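Putative sugar binding protein (Salmonella enterica subsp. enterica serovar Typhimurium, PDB 3KNZ) probably binds a phosphosugar or related carbohydrate derivative through paired SIS-type domains, and is perhaps related in activity to glutamine-fructose-6-phosphate transaminase. Local coordinates at residues Arg227-Ala232 / Tyr256-Phe261; Ile303-Glu308 / Phe327-Pro332. All coordinates share one frame; numbering follows the deposited sequence.

Contact 1: residues Arg227-Ala232 / Tyr256-Phe261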
loop_
_atom_site.group_PDB
_atom_site.type_symbol
_atom_site.label_atom_id
_atom_site.label_comp_id
_atom_site.label_asym_id
_atom_site.label_seq_id
_atom_site.Cartn_x
_atom_site.Cartn_y
_atom_site.Cartn_z
ATOM N N ARG A 227 -12.366 -2.445 -13.103
ATOM C CA ARG A 227 -11.027 -2.002 -12.775
ATOM C C ARG A 227 -10.948 -0.509 -13.089
ATOM O O ARG A 227 -11.380 -0.063 -14.156
ATOM C CB ARG A 227 -10.011 -2.770 -13.613
ATOM C CG ARG A 227 -10.200 -4.287 -13.610
ATOM C CD ARG A 227 -9.827 -4.925 -12.288
ATOM N NE ARG A 227 -10.112 -6.359 -12.289
ATOM C CZ ARG A 227 -9.688 -7.224 -11.365
ATOM N NH1 ARG A 227 -8.930 -6.826 -10.359
ATOM N NH2 ARG A 227 -10.008 -8.507 -11.464
ATOM N N LEU A 228 -10.411 0.261 -12.151
ATOM C CA LEU A 228 -10.275 1.699 -12.317
ATOM C C LEU A 228 -8.805 2.032 -12.402
ATOM O O LEU A 228 -8.013 1.476 -11.652
ATOM C CB LEU A 228 -10.846 2.433 -11.104
ATOM C CG LEU A 228 -12.203 1.963 -10.608
ATOM C CD1 LEU A 228 -12.684 2.902 -9.506
ATOM C CD2 LEU A 228 -13.192 1.908 -11.755
ATOM N N THR A 229 -8.430 2.931 -13.300
ATOM C CA THR A 229 -7.036 3.336 -13.398
ATOM C C THR A 229 -6.939 4.836 -13.575
ATOM O O THR A 229 -7.911 5.502 -13.924
ATOM C CB THR A 229 -6.298 2.657 -14.569
ATOM O OG1 THR A 229 -4.881 2.882 -14.447
ATOM C CG2 THR A 229 -6.789 3.206 -15.898
ATOM N N GLY A 230 -5.754 5.368 -13.321
ATOM C CA GLY A 230 -5.516 6.792 -13.480
ATOM C C GLY A 230 -4.070 7.117 -13.210
ATOM O O GLY A 230 -3.318 6.269 -12.719
ATOM N N PRO A 231 -3.667 8.352 -13.529
ATOM C CA PRO A 231 -2.288 8.756 -13.286
ATOM C C PRO A 231 -1.993 8.800 -11.795
ATOM O O PRO A 231 -2.918 8.832 -10.986
ATOM C CB PRO A 231 -2.211 10.160 -13.896
ATOM C CG PRO A 231 -3.609 10.660 -13.878
ATOM C CD PRO A 231 -4.481 9.450 -14.082
ATOM N N ALA A 232 -0.710 8.779 -11.453
ATOM C CA ALA A 232 -0.261 8.826 -10.066
ATOM C C ALA A 232 -0.987 9.903 -9.266
ATOM O O ALA A 232 -1.426 9.661 -8.140
ATOM C CB ALA A 232 1.226 9.077 -10.020
ATOM N N TYR A 256 -6.029 1.055 -9.817
ATOM C CA TYR A 256 -4.592 0.972 -9.992
ATOM C C TYR A 256 -4.001 2.272 -10.502
ATOM O O TYR A 256 -4.693 3.066 -11.136
ATOM C CB TYR A 256 -4.268 -0.106 -11.027
ATOM C CG TYR A 256 -4.859 -1.465 -10.733
ATOM C CD1 TYR A 256 -6.202 -1.723 -10.975
ATOM C CD2 TYR A 256 -4.071 -2.500 -10.249
ATOM C CE1 TYR A 256 -6.746 -2.958 -10.722
ATOM C CE2 TYR A 256 -4.608 -3.741 -9.996
ATOM C CZ TYR A 256 -5.944 -3.965 -10.231
ATOM O OH TYR A 256 -6.487 -5.202 -9.985
ATOM N N GLU A 257 -2.720 2.491 -10.219
ATOM C CA GLU A 257 -2.020 3.601 -10.831
ATOM C C GLU A 257 -1.760 3.089 -12.257
ATOM O O GLU A 257 -1.533 1.893 -12.458
ATOM C CB GLU A 257 -0.737 3.942 -10.085
ATOM C CG GLU A 257 0.063 5.094 -10.717
ATOM C CD GLU A 257 0.953 4.661 -11.876
ATOM O OE1 GLU A 257 1.544 3.558 -11.805
ATOM O OE2 GLU A 257 1.087 5.436 -12.850
ATOM N N PHE A 258 -1.816 3.979 -13.244
ATOM C CA PHE A 258 -1.713 3.569 -14.651
ATOM C C PHE A 258 -0.581 2.607 -15.016
ATOM O O PHE A 258 -0.839 1.550 -15.600
ATOM C CB PHE A 258 -1.665 4.788 -15.584
ATOM C CG PHE A 258 -1.593 4.423 -17.043
ATOM C CD1 PHE A 258 -2.689 3.890 -17.687
ATOM C CD2 PHE A 258 -0.431 4.612 -17.768
ATOM C CE1 PHE A 258 -2.626 3.551 -19.021
ATOM C CE2 PHE A 258 -0.372 4.277 -19.101
ATOM C CZ PHE A 258 -1.470 3.746 -19.726
ATOM N N GLU A 259 0.660 2.971 -14.706
ATOM C CA GLU A 259 1.814 2.139 -15.080
ATOM C C GLU A 259 1.874 0.828 -14.310
ATOM O O GLU A 259 2.297 -0.191 -14.849
ATOM C CB GLU A 259 3.117 2.915 -14.917
ATOM C CG GLU A 259 3.205 4.166 -15.796
ATOM C CD GLU A 259 3.234 3.858 -17.284
ATOM O OE1 GLU A 259 3.487 2.689 -17.658
ATOM O OE2 GLU A 259 3.007 4.798 -18.081
ATOM N N GLU A 260 1.464 0.848 -13.051
ATOM C CA GLU A 260 1.410 -0.384 -12.282
ATOM C C GLU A 260 0.432 -1.317 -12.990
ATOM O O GLU A 260 0.673 -2.519 -13.104
ATOM C CB GLU A 260 0.948 -0.115 -10.849
ATOM C CG GLU A 260 1.934 0.689 -10.052
ATOM C CD GLU A 260 3.271 0.007 -9.971
ATOM O OE1 GLU A 260 3.308 -1.154 -9.520
ATOM O OE2 GLU A 260 4.282 0.632 -10.351
ATOM N N PHE A 261 -0.663 -0.732 -13.477
ATOM C CA PHE A 261 -1.696 -1.452 -14.196
ATOM C C PHE A 261 -1.143 -2.086 -15.472
ATOM O O PHE A 261 -1.342 -3.274 -15.707
ATOM C CB PHE A 261 -2.861 -0.521 -14.518
ATOM C CG PHE A 261 -3.988 -1.196 -15.220
ATOM C CD1 PHE A 261 -4.866 -2.003 -14.525
ATOM C CD2 PHE A 261 -4.171 -1.030 -16.576
ATOM C CE1 PHE A 261 -5.906 -2.631 -15.169
ATOM C CE2 PHE A 261 -5.205 -1.653 -17.218
ATOM C CZ PHE A 261 -6.075 -2.458 -16.510
HETATM O O HOH W 1 0.820 7.844 -13.846
#
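The aliphatic CD of Arg227 lies at the edge of the Tyr256 ring, 4.0 Å from Tyr256 CE1, and the guanidinium, its plane turned 43° from the ring, reaches the phenol with a weak bond of 3.0 Å from NH1 to OH. The bend at chi2 (-72°) takes the arginine chain obliquely past the ring edge, bringing NH1 to that oxygen, while NH2 forms a salt bridge with Asp225. The two strands run parallel, with Thr229 paired with Tyr256. Tyr256 N gives a nearly straight bond to Leu228 O, 2.7 Å, and the return bond, Gly230 N to Tyr256 O, is weak. Thr229 OG1, placed anti to its own N (chi1 -168°), adds a second weak bond to Tyr256 O and sits 3.2 Å from Phe258 CA. Where the strand turns into a helix, Phe258 N bonds to Gly230 O at 2.8 Å. Glu257 is the N-cap: its OE1 and OE2 take Glu260 N and Glu259 N from above the carboxylate plane, and a water bridges OE2 to Ala232 N. The carboxylate thus serves the first turn of the helix and, through water, the loop after strand 225-230; the helix start would probably favour its charged form.

Contact 2: residues Ile303-Glu308 / Phe327-Pro332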
loop_
_atom_site.group_PDB
_atom_site.type_symbol
_atom_site.label_atom_id
_atom_site.label_comp_id
_atom_site.label_asym_id
_atom_site.label_seq_id
_atom_site.Cartn_x
_atom_site.Cartn_y
_atom_site.Cartn_z
ATOM N N ILE A 303 -12.914 9.120 -18.498
ATOM C CA ILE A 303 -13.411 10.332 -17.868
ATOM C C ILE A 303 -12.380 11.437 -17.959
ATOM O O ILE A 303 -11.289 11.315 -17.422
ATOM C CB ILE A 303 -13.699 10.096 -16.377
ATOM C CG1 ILE A 303 -14.764 9.005 -16.196
ATOM C CG2 ILE A 303 -14.141 11.396 -15.716
ATOM C CD1 ILE A 303 -14.861 8.472 -14.768
ATOM N N GLY A 304 -12.730 12.524 -18.634
ATOM C CA GLY A 304 -11.815 13.653 -18.774
ATOM C C GLY A 304 -12.403 14.762 -19.615
ATOM O O GLY A 304 -13.488 14.608 -20.166
ATOM N N PRO A 305 -11.694 15.892 -19.710
ATOM C CA PRO A 305 -12.150 17.027 -20.510
ATOM C C PRO A 305 -11.999 16.827 -22.011
ATOM O O PRO A 305 -12.798 17.360 -22.774
ATOM C CB PRO A 305 -11.256 18.179 -20.040
ATOM C CG PRO A 305 -10.052 17.530 -19.499
ATOM C CD PRO A 305 -10.487 16.212 -18.933
ATOM N N GLN A 306 -11.000 16.066 -22.446
ATOM C CA GLN A 306 -10.793 15.860 -23.883
ATOM C C GLN A 306 -11.011 14.425 -24.378
ATOM O O GLN A 306 -10.586 14.069 -25.468
ATOM C CB GLN A 306 -9.426 16.410 -24.302
ATOM C CG GLN A 306 -9.437 17.936 -24.389
ATOM C CD GLN A 306 -8.111 18.529 -24.820
ATOM O OE1 GLN A 306 -7.137 18.535 -24.062
ATOM N NE2 GLN A 306 -8.079 19.076 -26.031
ATOM N N VAL A 307 -11.697 13.610 -23.590
ATOM C CA VAL A 307 -11.972 12.246 -24.003
ATOM C C VAL A 307 -12.982 12.291 -25.140
ATOM O O VAL A 307 -13.851 13.170 -25.174
ATOM C CB VAL A 307 -12.499 11.378 -22.840
ATOM C CG1 VAL A 307 -11.474 11.337 -21.711
ATOM C CG2 VAL A 307 -13.841 11.887 -22.334
ATOM N N GLU A 308 -12.858 11.358 -26.083
ATOM C CA GLU A 308 -13.772 11.314 -27.218
ATOM C C GLU A 308 -15.203 11.227 -26.713
ATOM O O GLU A 308 -15.496 10.509 -25.755
ATOM C CB GLU A 308 -13.477 10.138 -28.144
ATOM C CG GLU A 308 -14.270 10.227 -29.438
ATOM C CD GLU A 308 -14.096 9.022 -30.330
ATOM O OE1 GLU A 308 -13.471 8.034 -29.886
ATOM O OE2 GLU A 308 -14.601 9.063 -31.475
ATOM N N PHE A 327 -11.078 16.792 -5.920
ATOM C CA PHE A 327 -12.459 16.920 -5.457
ATOM C C PHE A 327 -13.472 16.666 -6.591
ATOM O O PHE A 327 -14.652 16.416 -6.335
ATOM C CB PHE A 327 -12.697 18.316 -4.865
ATOM C CG PHE A 327 -11.821 18.651 -3.673
ATOM C CD1 PHE A 327 -12.084 18.110 -2.422
ATOM C CD2 PHE A 327 -10.775 19.546 -3.793
ATOM C CE1 PHE A 327 -11.298 18.430 -1.325
ATOM C CE2 PHE A 327 -9.989 19.871 -2.698
ATOM C CZ PHE A 327 -10.248 19.306 -1.466
ATOM N N GLU A 328 -13.010 16.739 -7.838
ATOM C CA GLU A 328 -13.872 16.548 -9.010
ATOM C C GLU A 328 -13.923 15.119 -9.518
ATOM O O GLU A 328 -15.004 14.568 -9.724
ATOM C CB GLU A 328 -13.404 17.420 -10.187
ATOM C CG GLU A 328 -13.621 18.918 -10.050
ATOM C CD GLU A 328 -13.196 19.674 -11.303
ATOM O OE1 GLU A 328 -14.069 20.259 -11.976
ATOM O OE2 GLU A 328 -11.998 19.654 -11.638
ATOM N N TYR A 329 -12.753 14.528 -9.756
ATOM C CA TYR A 329 -12.687 13.184 -10.344
ATOM C C TYR A 329 -13.257 12.022 -9.504
ATOM O O TYR A 329 -13.513 10.950 -10.043
ATOM C CB TYR A 329 -11.257 12.885 -10.822
ATOM C CG TYR A 329 -10.890 13.668 -12.063
ATOM C CD1 TYR A 329 -11.242 13.204 -13.324
ATOM C CD2 TYR A 329 -10.212 14.878 -11.981
ATOM C CE1 TYR A 329 -10.923 13.917 -14.471
ATOM C CE2 TYR A 329 -9.885 15.597 -13.127
ATOM C CZ TYR A 329 -10.249 15.108 -14.369
ATOM O OH TYR A 329 -9.945 15.802 -15.519
ATOM N N ILE A 330 -13.468 12.218 -8.205
ATOM C CA ILE A 330 -14.051 11.151 -7.372
ATOM C C ILE A 330 -15.581 11.117 -7.498
ATOM O O ILE A 330 -16.217 10.095 -7.219
ATOM C CB ILE A 330 -13.680 11.321 -5.878
ATOM C CG1 ILE A 330 -14.220 10.152 -5.033
ATOM C CG2 ILE A 330 -14.231 12.631 -5.343
ATOM C CD1 ILE A 330 -13.805 8.753 -5.515
ATOM N N ILE A 331 -16.156 12.239 -7.933
ATOM C CA ILE A 331 -17.608 12.399 -8.058
ATOM C C ILE A 331 -18.284 11.408 -9.013
ATOM O O ILE A 331 -19.287 10.798 -8.645
ATOM C CB ILE A 331 -17.980 13.876 -8.396
ATOM C CG1 ILE A 331 -17.738 14.747 -7.152
ATOM C CG2 ILE A 331 -19.432 13.981 -8.845
ATOM C CD1 ILE A 331 -17.878 16.225 -7.358
ATOM N N PRO A 332 -17.742 11.242 -10.233
ATOM C CA PRO A 332 -18.318 10.269 -11.159
ATOM C C PRO A 332 -18.315 8.861 -10.565
ATOM O O PRO A 332 -19.303 8.129 -10.690
ATOM C CB PRO A 332 -17.383 10.332 -12.367
ATOM C CG PRO A 332 -16.740 11.672 -12.286
ATOM C CD PRO A 332 -16.624 11.987 -10.837
#
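Ile303 meets Tyr329 and Pro332 with two branches. Its CD1 lies 3.9 Å from Pro332 CB, and its CG2 stands 4.2 Å from Tyr329 CD1. With CG2 anti to the backbone N and CG1 beside that N (chi1 -60°), the two branches diverge, one toward each of these residues. The phenol ring comes in past the isoleucine in the opposite direction, presenting its edge to the backbone: Ile303 O lies near the ring plane, 4.0 Å from Tyr329 CE1, with Gly304 CA also at the ring edge. At the far end of the ring, the Tyr329 hydroxyl oxygen rests 3.5 Å from Pro305 CD, the proline crossing the tyrosine at about a right angle. No hydrogen bond joins the two segments, and the contact is modest, burying 185 Å² in all.

Farther out, Tyr329 OH is hydrogen-bonded to Asn320 OD1 and the ring stacks on Phe318, which together probably hold the phenol in place. Glu328 secures the same loop by accepting from the backbone N of Val319 and Asn320. Ile303 also packs on Ile276 and Leu278 of the neighbouring strand, and Pro332 touches Ser209 of helix 185-215. The whole is a helix laid against a parallel sheet, the layered alpha/beta arrangement of SIS-type domains, with helix 326-339 packed near the C-terminal end of strand 300-304.

Overall arrangement
Both contacts reach one parallel sheet, ordered 253-257, 225-230, 273-278, 300-304, 314-315. Contact 1 joins the first two strands within a beta-alpha-beta unit and runs into helix 258-263; contact 2 sets helix 326-339 against the end of the fourth strand. Strand 273-278 lies between them, with Ile276 packing against both Leu228 and Ile303. The centres of contacts 1 and 2 are 15 Å apart and their nearest atoms about 7 Å, without touching. Contact 1 also reaches the dimer interface, where Glu260 bonds to Ser58 of the second subunit, whereas contact 2 stays within its own chain. An imidazole, probably from crystallisation, lies about 3 Å from the Arg227 side chain.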